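PDB 4GEY: porin B from Pseudomonas putida, which forms a beta-barrel channel in the outer membrane that probably passes sugars such as glucose into the periplasm. Local coordinates for residues A[113-117]-A[386-391]; A[57-61]-A[107-111]; A[288-294]-A[314-320]; A[162-166]-A[429-433]. The protein carries 2 engineered substitutions. All blocks are in the same frame, centred on the assembly; numbering follows the deposited sequence.

Contact 1: A[113-117]-A[386-391]. With DMU (decyl-beta-D-maltopyranoside), chain L.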
loop_
_atom_site.group_PDB
_atom_site.type_symbol
_atom_site.label_atom_id
_atom_site.label_comp_id
_atom_site.label_asym_id
_atom_site.label_seq_id
_atom_site.Cartn_x
_atom_site.Cartn_y
_atom_site.Cartn_z
ATOM N N ALA A 113 13.839 -1.573 16.332
ATOM C CA ALA A 113 13.141 -0.419 15.779
ATOM C C ALA A 113 13.219 -0.479 14.254
ATOM O O ALA A 113 14.039 0.195 13.619
ATOM C CB ALA A 113 13.739 0.890 16.313
ATOM N N GLY A 114 12.357 -1.301 13.675
ATOM C CA GLY A 114 12.428 -1.618 12.268
ATOM C C GLY A 114 11.963 -0.473 11.406
ATOM O O GLY A 114 11.254 0.420 11.875
ATOM N N GLN A 115 12.368 -0.511 10.142
ATOM C CA GLN A 115 11.990 0.490 9.159
ATOM C C GLN A 115 10.476 0.604 9.030
ATOM O O GLN A 115 9.770 -0.395 9.102
ATOM C CB GLN A 115 12.582 0.135 7.791
ATOM C CG GLN A 115 12.431 1.249 6.796
ATOM C CD GLN A 115 12.839 0.857 5.421
ATOM O OE1 GLN A 115 13.409 -0.218 5.218
ATOM N NE2 GLN A 115 12.548 1.722 4.447
ATOM N N PHE A 116 9.973 1.817 8.847
ATOM C CA PHE A 116 8.542 1.989 8.690
ATOM C C PHE A 116 8.139 1.553 7.296
ATOM O O PHE A 116 7.309 0.664 7.134
ATOM C CB PHE A 116 8.103 3.427 9.003
ATOM C CG PHE A 116 8.126 3.745 10.456
ATOM C CD1 PHE A 116 7.082 3.359 11.274
ATOM C CD2 PHE A 116 9.213 4.396 11.020
ATOM C CE1 PHE A 116 7.105 3.627 12.639
ATOM C CE2 PHE A 116 9.245 4.677 12.378
ATOM C CZ PHE A 116 8.187 4.289 13.192
ATOM N N SER A 117 8.750 2.170 6.293
ATOM C CA SER A 117 8.604 1.727 4.919
ATOM C C SER A 117 9.393 0.429 4.714
ATOM O O SER A 117 9.912 -0.156 5.667
ATOM C CB SER A 117 9.084 2.811 3.945
ATOM O OG SER A 117 8.789 2.466 2.597
ATOM N N GLN A 386 13.029 7.062 18.057
ATOM C CA GLN A 386 12.494 7.112 16.707
ATOM C C GLN A 386 11.999 8.499 16.350
ATOM O O GLN A 386 11.128 9.045 17.017
ATOM C CB GLN A 386 11.387 6.088 16.537
ATOM C CG GLN A 386 11.888 4.684 16.617
ATOM C CD GLN A 386 10.802 3.679 16.355
ATOM O OE1 GLN A 386 9.917 3.476 17.188
ATOM N NE2 GLN A 386 10.860 3.038 15.192
ATOM N N ARG A 387 12.561 9.057 15.281
ATOM C CA ARG A 387 12.320 10.448 14.916
ATOM C C ARG A 387 11.697 10.609 13.521
ATOM O O ARG A 387 10.494 10.796 13.407
ATOM C CB ARG A 387 13.605 11.278 15.092
ATOM C CG ARG A 387 14.490 10.767 16.240
ATOM C CD ARG A 387 15.794 11.552 16.402
ATOM N NE ARG A 387 15.686 12.596 17.420
ATOM C CZ ARG A 387 16.364 12.605 18.563
ATOM N NH1 ARG A 387 17.219 11.630 18.848
ATOM N NH2 ARG A 387 16.187 13.600 19.421
ATOM N N THR A 388 12.490 10.547 12.460
ATOM C CA THR A 388 11.947 10.754 11.115
ATOM C C THR A 388 12.718 9.936 10.093
ATOM O O THR A 388 13.940 10.014 10.028
ATOM C CB THR A 388 12.007 12.233 10.692
ATOM O OG1 THR A 388 11.491 13.067 11.741
ATOM C CG2 THR A 388 11.204 12.456 9.425
ATOM N N GLU A 389 11.989 9.154 9.306
ATOM C CA GLU A 389 12.564 8.285 8.293
ATOM C C GLU A 389 12.259 8.891 6.936
ATOM O O GLU A 389 11.139 9.363 6.693
ATOM C CB GLU A 389 11.945 6.892 8.387
ATOM C CG GLU A 389 12.313 5.936 7.260
ATOM C CD GLU A 389 11.604 4.572 7.368
ATOM O OE1 GLU A 389 11.134 4.059 6.331
ATOM O OE2 GLU A 389 11.515 4.007 8.481
ATOM N N TYR A 390 13.255 8.896 6.057
ATOM C CA TYR A 390 13.042 9.351 4.689
ATOM C C TYR A 390 13.281 8.201 3.721
ATOM O O TYR A 390 14.140 7.347 3.961
ATOM C CB TYR A 390 13.951 10.539 4.348
ATOM C CG TYR A 390 13.610 11.800 5.112
ATOM C CD1 TYR A 390 13.988 11.952 6.441
ATOM C CD2 TYR A 390 12.920 12.842 4.503
ATOM C CE1 TYR A 390 13.685 13.104 7.147
ATOM C CE2 TYR A 390 12.615 14.000 5.199
ATOM C CZ TYR A 390 12.999 14.120 6.523
ATOM O OH TYR A 390 12.698 15.248 7.232
ATOM N N ASN A 391 12.511 8.170 2.637
ATOM C CA ASN A 391 12.715 7.173 1.594
ATOM C C ASN A 391 12.771 7.866 0.260
ATOM O O ASN A 391 12.064 8.859 0.043
ATOM C CB ASN A 391 11.575 6.154 1.553
ATOM C CG ASN A 391 11.607 5.174 2.712
ATOM O OD1 ASN A 391 11.919 3.988 2.537
ATOM N ND2 ASN A 391 11.253 5.653 3.899
HETATM C C1 DMU L . 16.754 14.599 10.768
HETATM C C2 DMU L . 16.548 14.424 12.189
HETATM C C3 DMU L . 17.480 15.018 13.184
HETATM C C4 DMU L . 18.340 16.183 12.642
HETATM O O5 DMU L . 18.829 15.787 11.231
HETATM C C6 DMU L . 17.730 15.591 10.321
HETATM O O7 DMU L . 16.743 15.519 14.324
HETATM O O16 DMU L . 18.254 15.317 9.012
HETATM C C18 DMU L . 17.770 16.083 7.909
HETATM C C19 DMU L . 18.034 15.541 6.479
HETATM C C22 DMU L . 16.849 14.972 5.617
HETATM C C25 DMU L . 17.217 14.444 4.228
HETATM C C28 DMU L . 16.238 13.600 3.435
HETATM C C31 DMU L . 16.822 12.693 2.371
HETATM C C34 DMU L . 15.913 12.056 1.342
HETATM C C37 DMU L . 16.227 10.672 0.867
HETATM O O49 DMU L . 15.417 14.920 10.195
HETATM O O55 DMU L . 16.312 12.989 12.432
HETATM C C57 DMU L . 19.391 16.514 13.430
HETATM O O61 DMU L . 20.553 16.925 12.796
HETATM C C5 DMU L . 17.019 16.102 16.642
HETATM C C7 DMU L . 18.247 16.574 17.200
HETATM C C8 DMU L . 19.158 15.500 17.612
HETATM C C9 DMU L . 19.548 14.564 16.435
HETATM O O1 DMU L . 18.352 14.359 15.492
HETATM C C10 DMU L . 17.090 15.059 15.607
HETATM O O2 DMU L . 20.336 16.046 18.130
HETATM O O3 DMU L . 16.256 17.255 16.145
HETATM O O4 DMU L . 17.913 17.395 18.361
HETATM C C11 DMU L . 19.953 13.384 16.867
HETATM O O6 DMU L . 20.341 12.451 15.923
HETATM O O HOH W 1 9.365 0.561 13.624
#
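An inward-folded loop of the porin barrel, residues 113-117, is pinned to the barrel wall at 386-391 by the buried carboxylate of E389. F116 N meets E389 OE2 at 2.7 Å, nearly straight at 170°, on the syn lone pair. S117 N reaches E389 OE1 at 3.0 Å, also syn but out of the carboxylate plane, so two successive amides grip one group. With CG anti to the backbone N (chi1 172°) and the chain extended, E389 stretches from the strand to the loop. N391 ND2 holds E389 OE1 on the anti lone pair at 2.9 Å, fixing the carboxylate's rotation; Q115 NE2 adds a weak bond to E389 OE1, while Q115 OE1 is held by S104 OG. The Q386 amide lies 19° from the plane of the F116 ring, its NE2 3.6 Å from F116 CZ; a water links Q386 NE2 to G114 O, and NE2 also hydrogen-bonds G417 O. A glutamine in place of E389 would probably leave one of the two loop amides without an acceptor. G417 N also binds E389 OE2, F116 packs on V357 of strand 347-357 and W178 of helix 175-178, and Q115 lies against I413 of strand 404-414.

Contact 2: A[57-61]-A[107-111]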
loop_
_atom_site.group_PDB
_atom_site.type_symbol
_atom_site.label_atom_id
_atom_site.label_comp_id
_atom_site.label_asym_id
_atom_site.label_seq_id
_atom_site.Cartn_x
_atom_site.Cartn_y
_atom_site.Cartn_z
ATOM N N HIS A 57 25.200 -0.224 0.536
ATOM C CA HIS A 57 25.915 0.617 1.482
ATOM C C HIS A 57 25.024 1.046 2.657
ATOM O O HIS A 57 23.860 1.397 2.463
ATOM C CB HIS A 57 26.456 1.841 0.740
ATOM C CG HIS A 57 27.237 2.778 1.601
ATOM N ND1 HIS A 57 28.614 2.747 1.675
ATOM C CD2 HIS A 57 26.838 3.780 2.419
ATOM C CE1 HIS A 57 29.029 3.682 2.509
ATOM N NE2 HIS A 57 27.972 4.323 2.977
ATOM N N GLY A 58 25.567 1.008 3.873
ATOM C CA GLY A 58 24.885 1.560 5.037
ATOM C C GLY A 58 23.809 0.691 5.649
ATOM O O GLY A 58 23.838 -0.529 5.512
ATOM N N GLY A 59 22.857 1.318 6.336
ATOM C CA GLY A 59 21.846 0.590 7.088
ATOM C C GLY A 59 22.441 -0.099 8.310
ATOM O O GLY A 59 23.660 -0.056 8.524
ATOM N N TYR A 60 21.599 -0.742 9.116
ATOM C CA TYR A 60 22.061 -1.251 10.401
ATOM C C TYR A 60 23.195 -2.247 10.259
ATOM O O TYR A 60 24.187 -2.177 10.981
ATOM C CB TYR A 60 20.926 -1.872 11.222
ATOM C CG TYR A 60 21.415 -2.353 12.569
ATOM C CD1 TYR A 60 21.561 -1.472 13.633
ATOM C CD2 TYR A 60 21.763 -3.681 12.766
ATOM C CE1 TYR A 60 22.030 -1.904 14.870
ATOM C CE2 TYR A 60 22.241 -4.126 13.992
ATOM C CZ TYR A 60 22.377 -3.233 15.038
ATOM O OH TYR A 60 22.848 -3.684 16.247
ATOM N N ASN A 61 23.025 -3.175 9.323
ATOM C CA ASN A 61 23.956 -4.279 9.097
ATOM C C ASN A 61 24.497 -4.171 7.679
ATOM O O ASN A 61 23.744 -4.279 6.707
ATOM C CB ASN A 61 23.220 -5.596 9.293
ATOM C CG ASN A 61 24.090 -6.790 9.094
ATOM O OD1 ASN A 61 25.155 -6.720 8.466
ATOM N ND2 ASN A 61 23.640 -7.926 9.617
ATOM N N ARG A 107 18.652 -6.725 6.869
ATOM C CA ARG A 107 19.878 -5.894 6.882
ATOM C C ARG A 107 19.697 -4.415 7.314
ATOM O O ARG A 107 20.502 -3.893 8.076
ATOM C CB ARG A 107 20.584 -5.925 5.520
ATOM C CG ARG A 107 21.155 -7.264 5.112
ATOM C CD ARG A 107 22.374 -7.697 5.944
ATOM N NE ARG A 107 22.177 -9.061 6.417
ATOM C CZ ARG A 107 22.931 -10.088 6.072
ATOM N NH1 ARG A 107 23.968 -9.903 5.274
ATOM N NH2 ARG A 107 22.662 -11.298 6.542
ATOM N N ILE A 108 18.666 -3.741 6.816
ATOM C CA ILE A 108 18.542 -2.296 7.016
ATOM C C ILE A 108 18.164 -1.870 8.437
ATOM O O ILE A 108 18.779 -0.965 9.005
ATOM C CB ILE A 108 17.534 -1.675 6.025
ATOM C CG1 ILE A 108 18.160 -1.531 4.639
ATOM C CG2 ILE A 108 17.072 -0.309 6.490
ATOM C CD1 ILE A 108 17.859 -2.678 3.756
ATOM N N SER A 109 17.158 -2.528 9.007
ATOM C CA SER A 109 16.567 -2.111 10.284
ATOM C C SER A 109 17.409 -2.343 11.530
ATOM O O SER A 109 18.137 -3.316 11.651
ATOM C CB SER A 109 15.224 -2.804 10.498
ATOM O OG SER A 109 14.237 -2.263 9.643
ATOM N N ASP A 110 17.280 -1.433 12.477
ATOM C CA ASP A 110 17.627 -1.758 13.838
ATOM C C ASP A 110 16.658 -2.875 14.257
ATOM O O ASP A 110 15.457 -2.741 14.094
ATOM C CB ASP A 110 17.410 -0.526 14.699
ATOM C CG ASP A 110 18.143 -0.593 16.000
ATOM O OD1 ASP A 110 17.748 -1.415 16.863
ATOM O OD2 ASP A 110 19.102 0.193 16.163
ATOM N N PRO A 111 17.174 -3.986 14.788
ATOM C CA PRO A 111 16.260 -5.068 15.172
ATOM C C PRO A 111 15.254 -4.691 16.248
ATOM O O PRO A 111 14.274 -5.416 16.393
ATOM C CB PRO A 111 17.199 -6.171 15.694
ATOM C CG PRO A 111 18.491 -5.485 15.978
ATOM C CD PRO A 111 18.587 -4.357 14.988
#
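P111 points its CD onto the face of the Y60 ring, a CH-pi contact that closes a junction at one end of the porin barrel, where the turn after strand 42-57 meets the C-terminal end of helix 103-108. P111 CD stands 3.9 Å from the centroid of the Y60 ring and 13° off its normal, over the centre of the face. The CG of Y60 is anti to the backbone N (chi1 -178°), which carries the ring along the 109-111 backbone to the proline. D110 approaches the same ring obliquely; D110 OD2 is hydrogen-bonded to Y377 OH and OD1 pairs with R112. On the other flank, N61 and R107 set their flat groups almost parallel, amide and guanidinium planes 7° apart, with N61 ND2 3.7 Å from R107 NE over the guanidinium face. Both polar ends turn to D63: its carboxylate forms a salt bridge with R107 NH1, and the D63 backbone N binds N61 OD1. Just before Y60 in sequence, G59 passes close to the helix end, G59 CA lying 4.4 Å from I108 CA, and its positive phi suits glycine. Two backbone bonds fasten the turn to the last helical carbonyls: Y60 N to I108 O at 2.8 Å, and N61 N to R107 O at 2.9 Å.

Contact 3: A[288-294]-A[314-320]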
loop_
_atom_site.group_PDB
_atom_site.type_symbol
_atom_site.label_atom_id
_atom_site.label_comp_id
_atom_site.label_asym_id
_atom_site.label_seq_id
_atom_site.Cartn_x
_atom_site.Cartn_y
_atom_site.Cartn_z
ATOM N N LYS A 288 -9.613 5.498 16.820
ATOM C CA LYS A 288 -8.501 6.146 16.121
ATOM C C LYS A 288 -9.146 6.944 14.996
ATOM O O LYS A 288 -10.300 6.678 14.646
ATOM C CB LYS A 288 -7.542 5.112 15.530
ATOM C CG LYS A 288 -6.993 4.109 16.530
ATOM C CD LYS A 288 -5.994 3.155 15.889
ATOM C CE LYS A 288 -4.561 3.514 16.238
ATOM N NZ LYS A 288 -3.953 4.504 15.309
ATOM N N HIS A 289 -8.421 7.906 14.424
ATOM C CA HIS A 289 -8.947 8.693 13.306
ATOM C C HIS A 289 -7.813 9.409 12.570
ATOM O O HIS A 289 -6.748 9.632 13.145
ATOM C CB HIS A 289 -9.970 9.722 13.806
ATOM C CG HIS A 289 -9.357 10.840 14.584
ATOM N ND1 HIS A 289 -8.704 11.895 13.984
ATOM C CD2 HIS A 289 -9.260 11.050 15.915
ATOM C CE1 HIS A 289 -8.244 12.716 14.911
ATOM N NE2 HIS A 289 -8.578 12.230 16.091
ATOM N N GLY A 290 -8.044 9.787 11.312
ATOM C CA GLY A 290 -7.060 10.551 10.563
ATOM C C GLY A 290 -7.565 11.038 9.223
ATOM O O GLY A 290 -8.714 10.779 8.870
ATOM N N TRP A 291 -6.706 11.744 8.484
ATOM C CA TRP A 291 -7.067 12.327 7.189
ATOM C C TRP A 291 -6.023 11.994 6.140
ATOM O O TRP A 291 -4.915 11.557 6.456
ATOM C CB TRP A 291 -7.133 13.849 7.265
ATOM C CG TRP A 291 -8.103 14.432 8.222
ATOM C CD1 TRP A 291 -7.938 14.588 9.571
ATOM C CD2 TRP A 291 -9.373 15.009 7.904
ATOM N NE1 TRP A 291 -9.037 15.208 10.113
ATOM C CE2 TRP A 291 -9.934 15.474 9.109
ATOM C CE3 TRP A 291 -10.094 15.167 6.717
ATOM C CZ2 TRP A 291 -11.188 16.076 9.162
ATOM C CZ3 TRP A 291 -11.334 15.772 6.771
ATOM C CH2 TRP A 291 -11.869 16.215 7.983
ATOM N N TRP A 292 -6.360 12.229 4.879
ATOM C CA TRP A 292 -5.410 11.955 3.808
ATOM C C TRP A 292 -5.698 12.765 2.560
ATOM O O TRP A 292 -6.843 13.174 2.310
ATOM C CB TRP A 292 -5.386 10.473 3.461
ATOM C CG TRP A 292 -6.564 9.988 2.684
ATOM C CD1 TRP A 292 -6.809 10.172 1.344
ATOM C CD2 TRP A 292 -7.645 9.195 3.180
ATOM N NE1 TRP A 292 -7.986 9.560 0.988
ATOM C CE2 TRP A 292 -8.520 8.951 2.093
ATOM C CE3 TRP A 292 -7.967 8.673 4.436
ATOM C CZ2 TRP A 292 -9.691 8.209 2.229
ATOM C CZ3 TRP A 292 -9.132 7.941 4.570
ATOM C CH2 TRP A 292 -9.980 7.712 3.469
ATOM N N VAL A 293 -4.641 12.999 1.789
ATOM C CA VAL A 293 -4.764 13.628 0.486
ATOM C C VAL A 293 -3.957 12.795 -0.496
ATOM O O VAL A 293 -2.841 12.363 -0.195
ATOM C CB VAL A 293 -4.231 15.103 0.455
ATOM C CG1 VAL A 293 -4.243 15.638 -0.971
ATOM C CG2 VAL A 293 -5.045 16.022 1.365
ATOM N N VAL A 294 -4.536 12.540 -1.661
ATOM C CA VAL A 294 -3.773 11.982 -2.764
ATOM C C VAL A 294 -3.981 12.866 -3.962
ATOM O O VAL A 294 -5.112 13.228 -4.286
ATOM C CB VAL A 294 -4.218 10.575 -3.145
ATOM C CG1 VAL A 294 -3.118 9.905 -3.980
ATOM C CG2 VAL A 294 -4.529 9.762 -1.897
ATOM N N ALA A 314 1.652 13.363 -5.355
ATOM C CA ALA A 314 1.879 13.668 -3.944
ATOM C C ALA A 314 0.882 12.964 -3.044
ATOM O O ALA A 314 -0.263 12.730 -3.417
ATOM C CB ALA A 314 1.840 15.160 -3.702
ATOM N N ASN A 315 1.345 12.613 -1.853
ATOM C CA ASN A 315 0.517 12.006 -0.823
ATOM C C ASN A 315 0.846 12.672 0.508
ATOM O O ASN A 315 2.008 12.952 0.810
ATOM C CB ASN A 315 0.798 10.507 -0.716
ATOM C CG ASN A 315 0.072 9.687 -1.769
ATOM O OD1 ASN A 315 -1.037 9.198 -1.541
ATOM N ND2 ASN A 315 0.712 9.501 -2.917
ATOM N N PHE A 316 -0.184 12.936 1.293
ATOM C CA PHE A 316 -0.028 13.484 2.628
ATOM C C PHE A 316 -0.947 12.689 3.536
ATOM O O PHE A 316 -2.013 12.216 3.129
ATOM C CB PHE A 316 -0.399 14.973 2.683
ATOM C CG PHE A 316 0.367 15.826 1.717
ATOM C CD1 PHE A 316 -0.100 16.029 0.422
ATOM C CD2 PHE A 316 1.560 16.419 2.093
ATOM C CE1 PHE A 316 0.613 16.812 -0.478
ATOM C CE2 PHE A 316 2.281 17.211 1.198
ATOM C CZ PHE A 316 1.810 17.404 -0.085
ATOM N N THR A 317 -0.548 12.548 4.780
ATOM C CA THR A 317 -1.271 11.677 5.660
ATOM C C THR A 317 -1.114 12.269 7.053
ATOM O O THR A 317 -0.089 12.888 7.364
ATOM C CB THR A 317 -0.700 10.258 5.506
ATOM O OG1 THR A 317 -1.735 9.322 5.184
ATOM C CG2 THR A 317 0.027 9.844 6.719
ATOM N N VAL A 318 -2.153 12.140 7.864
ATOM C CA VAL A 318 -2.184 12.748 9.198
ATOM C C VAL A 318 -2.987 11.850 10.141
ATOM O O VAL A 318 -4.093 11.409 9.794
ATOM C CB VAL A 318 -2.783 14.185 9.159
ATOM C CG1 VAL A 318 -3.495 14.519 10.452
ATOM C CG2 VAL A 318 -1.698 15.218 8.886
ATOM N N HIS A 319 -2.428 11.580 11.323
ATOM C CA HIS A 319 -3.005 10.599 12.253
ATOM C C HIS A 319 -3.098 11.087 13.684
ATOM O O HIS A 319 -2.341 11.969 14.092
ATOM C CB HIS A 319 -2.191 9.315 12.215
ATOM C CG HIS A 319 -1.925 8.841 10.831
ATOM N ND1 HIS A 319 -2.863 8.149 10.097
ATOM C CD2 HIS A 319 -0.860 9.011 10.018
ATOM C CE1 HIS A 319 -2.374 7.884 8.901
ATOM N NE2 HIS A 319 -1.155 8.384 8.835
ATOM N N ASP A 320 -4.019 10.504 14.447
ATOM C CA ASP A 320 -4.261 10.979 15.797
ATOM C C ASP A 320 -3.020 10.832 16.678
ATOM O O ASP A 320 -2.449 9.743 16.785
ATOM C CB ASP A 320 -5.523 10.342 16.416
ATOM C CG ASP A 320 -5.360 8.860 16.741
ATOM O OD1 ASP A 320 -4.920 8.550 17.877
ATOM O OD2 ASP A 320 -5.709 8.010 15.880
HETATM O O HOH W 2 -4.729 6.747 13.393
HETATM O O HOH W 3 -2.184 9.398 1.225
#
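K288 and D320 face each other at one end of an antiparallel beta hairpin in the porin barrel, strands 282-298 and 309-319, whose axes here run 4.8 Å apart at 165°. Their salt bridge is long, K288 NZ to D320 OD2 at 4.0 Å, and a water bonded to both atoms bridges them. At H289 the aspartate grips twice: H289 N binds D320 OD2 from above the carboxylate plane, while D320 CB sits over the imidazole face, 3.8 Å from the ring centroid. The chi1 of 70° in D320 folds its carboxylate back to this amide, while D320 OD1 is hydrogen-bonded to T323 OG1. G290 pairs with H319 without hydrogen bonds, G290 CA lying 3.2 Å from V318 O. W291 and V318 exchange backbone bonds, and their side chains share the lipid-facing side, where W291 touches detergent. W292, paired with T317, points inward and binds E238 through NE1. V293 and F316 exchange a second pair of bonds; on the outer side V293 CB meets the edge of the F316 ring. V294 and N315 end the run side by side, V294 CG1 packing 3.3 Å from N315 OD1; N315 ND2 binds Q331 OE1, and a water lies 3.0 Å from N315 OD1.

Contact 4: A[162-166]-A[429-433]; sequences PCDFQ and GLKIQ
K431 reaches out from the barrel wall to the inward loop at 162-166, and its ammonium group carries the contact. Hydrogen bonds come first: K431 NZ donates to F165 O at 2.8 Å and to C163 O at 2.9 Å, so two carbonyls with one residue between them hold the same nitrogen. NZ stands 57° out of the carbonyl plane of C163 and is tilted 35° from that of F165. The whole lysine chain is extended from a CG anti to the backbone N, which gives it the full length needed to reach the loop.

Charge is the second element. E121, one of the residues lining the glucose pocket, forms a salt bridge with K431 NZ, and E51 is a weak, longer partner. Were K431 an alanine, the C163 and F165 carbonyls would probably lose this donor and E121 its ion-pair mate.

Packing of the lysine stem and contacts among polar groups make up the rest. K431 CD passes 3.5 Å from D164 O, and K431 CB lies 3.4 Å from Q166 OE1. The Q166 amide spans to G429, its NE2 3.7 Å from G429 CA, and is satisfied by V52 O, V119 O and N409 ND2. Q433 crosses D164 at about a right angle, their amide and carboxylate planes 73° apart, while Q433 OE1 is held by R407.

The loop is itself closed by the C163-C171 disulfide. F165 turns away from K431 to meet Y395 of strand 388-399 edge-to-face, and strand 425-435 lies between strands 42-57 and 404-414.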
loop_
_atom_site.group_PDB
_atom_site.type_symbol
_atom_site.label_atom_id
_atom_site.label_comp_id
_atom_site.label_asym_id
_atom_site.label_seq_id
_atom_site.Cartn_x
_atom_site.Cartn_y
_atom_site.Cartn_z
ATOM N N PRO A 162 -1.266 3.871 -7.173
ATOM C CA PRO A 162 -0.700 2.735 -7.928
ATOM C C PRO A 162 0.483 2.078 -7.227
ATOM O O PRO A 162 0.904 2.488 -6.139
ATOM C CB PRO A 162 -0.227 3.371 -9.242
ATOM C CG PRO A 162 -1.007 4.629 -9.377
ATOM C CD PRO A 162 -1.223 5.124 -7.951
ATOM N N CYS A 163 1.042 1.061 -7.860
ATOM C CA CYS A 163 2.118 0.312 -7.234
ATOM C C CYS A 163 3.190 -0.069 -8.244
ATOM O O CYS A 163 3.449 -1.253 -8.482
ATOM C CB CYS A 163 1.579 -0.943 -6.554
ATOM S SG CYS A 163 2.771 -1.707 -5.449
ATOM N N ASP A 164 3.813 0.946 -8.828
ATOM C CA ASP A 164 4.894 0.705 -9.767
ATOM C C ASP A 164 6.259 0.764 -9.078
ATOM O O ASP A 164 7.171 0.010 -9.448
ATOM C CB ASP A 164 4.813 1.655 -10.956
ATOM C CG ASP A 164 3.707 1.275 -11.923
ATOM O OD1 ASP A 164 3.380 0.067 -12.000
ATOM O OD2 ASP A 164 3.162 2.181 -12.602
ATOM N N PHE A 165 6.394 1.643 -8.077
ATOM C CA PHE A 165 7.633 1.753 -7.304
ATOM C C PHE A 165 7.859 0.454 -6.519
ATOM O O PHE A 165 6.936 -0.323 -6.330
ATOM C CB PHE A 165 7.590 2.951 -6.345
ATOM C CG PHE A 165 7.762 4.291 -7.019
ATOM C CD1 PHE A 165 6.668 4.961 -7.565
ATOM C CD2 PHE A 165 9.016 4.895 -7.085
ATOM C CE1 PHE A 165 6.824 6.194 -8.182
ATOM C CE2 PHE A 165 9.184 6.133 -7.709
ATOM C CZ PHE A 165 8.090 6.783 -8.254
ATOM N N GLN A 166 9.084 0.200 -6.080
ATOM C CA GLN A 166 9.335 -0.981 -5.275
ATOM C C GLN A 166 9.183 -0.650 -3.792
ATOM O O GLN A 166 8.751 -1.485 -2.985
ATOM C CB GLN A 166 10.726 -1.548 -5.553
ATOM C CG GLN A 166 11.006 -2.850 -4.806
ATOM C CD GLN A 166 12.140 -3.649 -5.413
ATOM O OE1 GLN A 166 12.192 -3.859 -6.629
ATOM N NE2 GLN A 166 13.064 -4.092 -4.571
ATOM N N GLY A 429 17.371 -2.424 -6.254
ATOM C CA GLY A 429 16.180 -3.224 -6.421
ATOM C C GLY A 429 15.936 -3.603 -7.866
ATOM O O GLY A 429 16.450 -2.961 -8.774
ATOM N N LEU A 430 15.170 -4.668 -8.069
ATOM C CA LEU A 430 14.672 -5.047 -9.385
ATOM C C LEU A 430 13.227 -5.493 -9.203
ATOM O O LEU A 430 12.932 -6.409 -8.424
ATOM C CB LEU A 430 15.509 -6.183 -9.996
ATOM C CG LEU A 430 15.051 -6.684 -11.379
ATOM C CD1 LEU A 430 15.002 -5.525 -12.368
ATOM C CD2 LEU A 430 15.935 -7.794 -11.935
ATOM N N LYS A 431 12.316 -4.838 -9.900
ATOM C CA LYS A 431 10.907 -5.170 -9.754
ATOM C C LYS A 431 10.369 -5.682 -11.072
ATOM O O LYS A 431 10.587 -5.074 -12.118
ATOM C CB LYS A 431 10.103 -3.961 -9.251
ATOM C CG LYS A 431 8.628 -4.237 -9.118
ATOM C CD LYS A 431 7.924 -3.206 -8.239
ATOM C CE LYS A 431 6.422 -3.436 -8.255
ATOM N NZ LYS A 431 5.703 -2.655 -7.227
ATOM N N ILE A 432 9.684 -6.814 -11.007
ATOM C CA ILE A 432 9.130 -7.473 -12.180
ATOM C C ILE A 432 7.616 -7.599 -12.058
ATOM O O ILE A 432 7.102 -8.002 -11.007
ATOM C CB ILE A 432 9.691 -8.893 -12.325
ATOM C CG1 ILE A 432 11.183 -8.859 -12.611
ATOM C CG2 ILE A 432 8.965 -9.649 -13.427
ATOM C CD1 ILE A 432 11.692 -10.195 -13.097
ATOM N N GLN A 433 6.904 -7.265 -13.132
ATOM C CA GLN A 433 5.457 -7.421 -13.168
ATOM C C GLN A 433 5.065 -8.178 -14.406
ATOM O O GLN A 433 5.461 -7.818 -15.504
ATOM C CB GLN A 433 4.766 -6.067 -13.171
ATOM C CG GLN A 433 4.950 -5.284 -11.901
ATOM C CD GLN A 433 4.545 -3.836 -12.070
ATOM O OE1 GLN A 433 4.780 -3.240 -13.120
ATOM N NE2 GLN A 433 3.924 -3.263 -11.046
#

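Contacts 1, 3 and 4 reach the barrel wall, whereas contact 2 joins a loop to a helix end. Contact 2 closes first along the chain, and contact 1 opens after it; their centres are 11 Å apart, S109 OG lying 2.6 Å from Q115 N in a probable hydrogen bond. Contacts 1 and 4 interleave in sequence, with centres about 20 Å apart, each tying an inward loop to a wall strand. Contact 3, a hairpin, is nested within the spans of both, and its centre lies about 24 Å from that of contact 4, across the chain's centre. Wall pairing builds the barrel, while contacts 1 and 4 fix loops inside it, consistent with a constricted sugar channel.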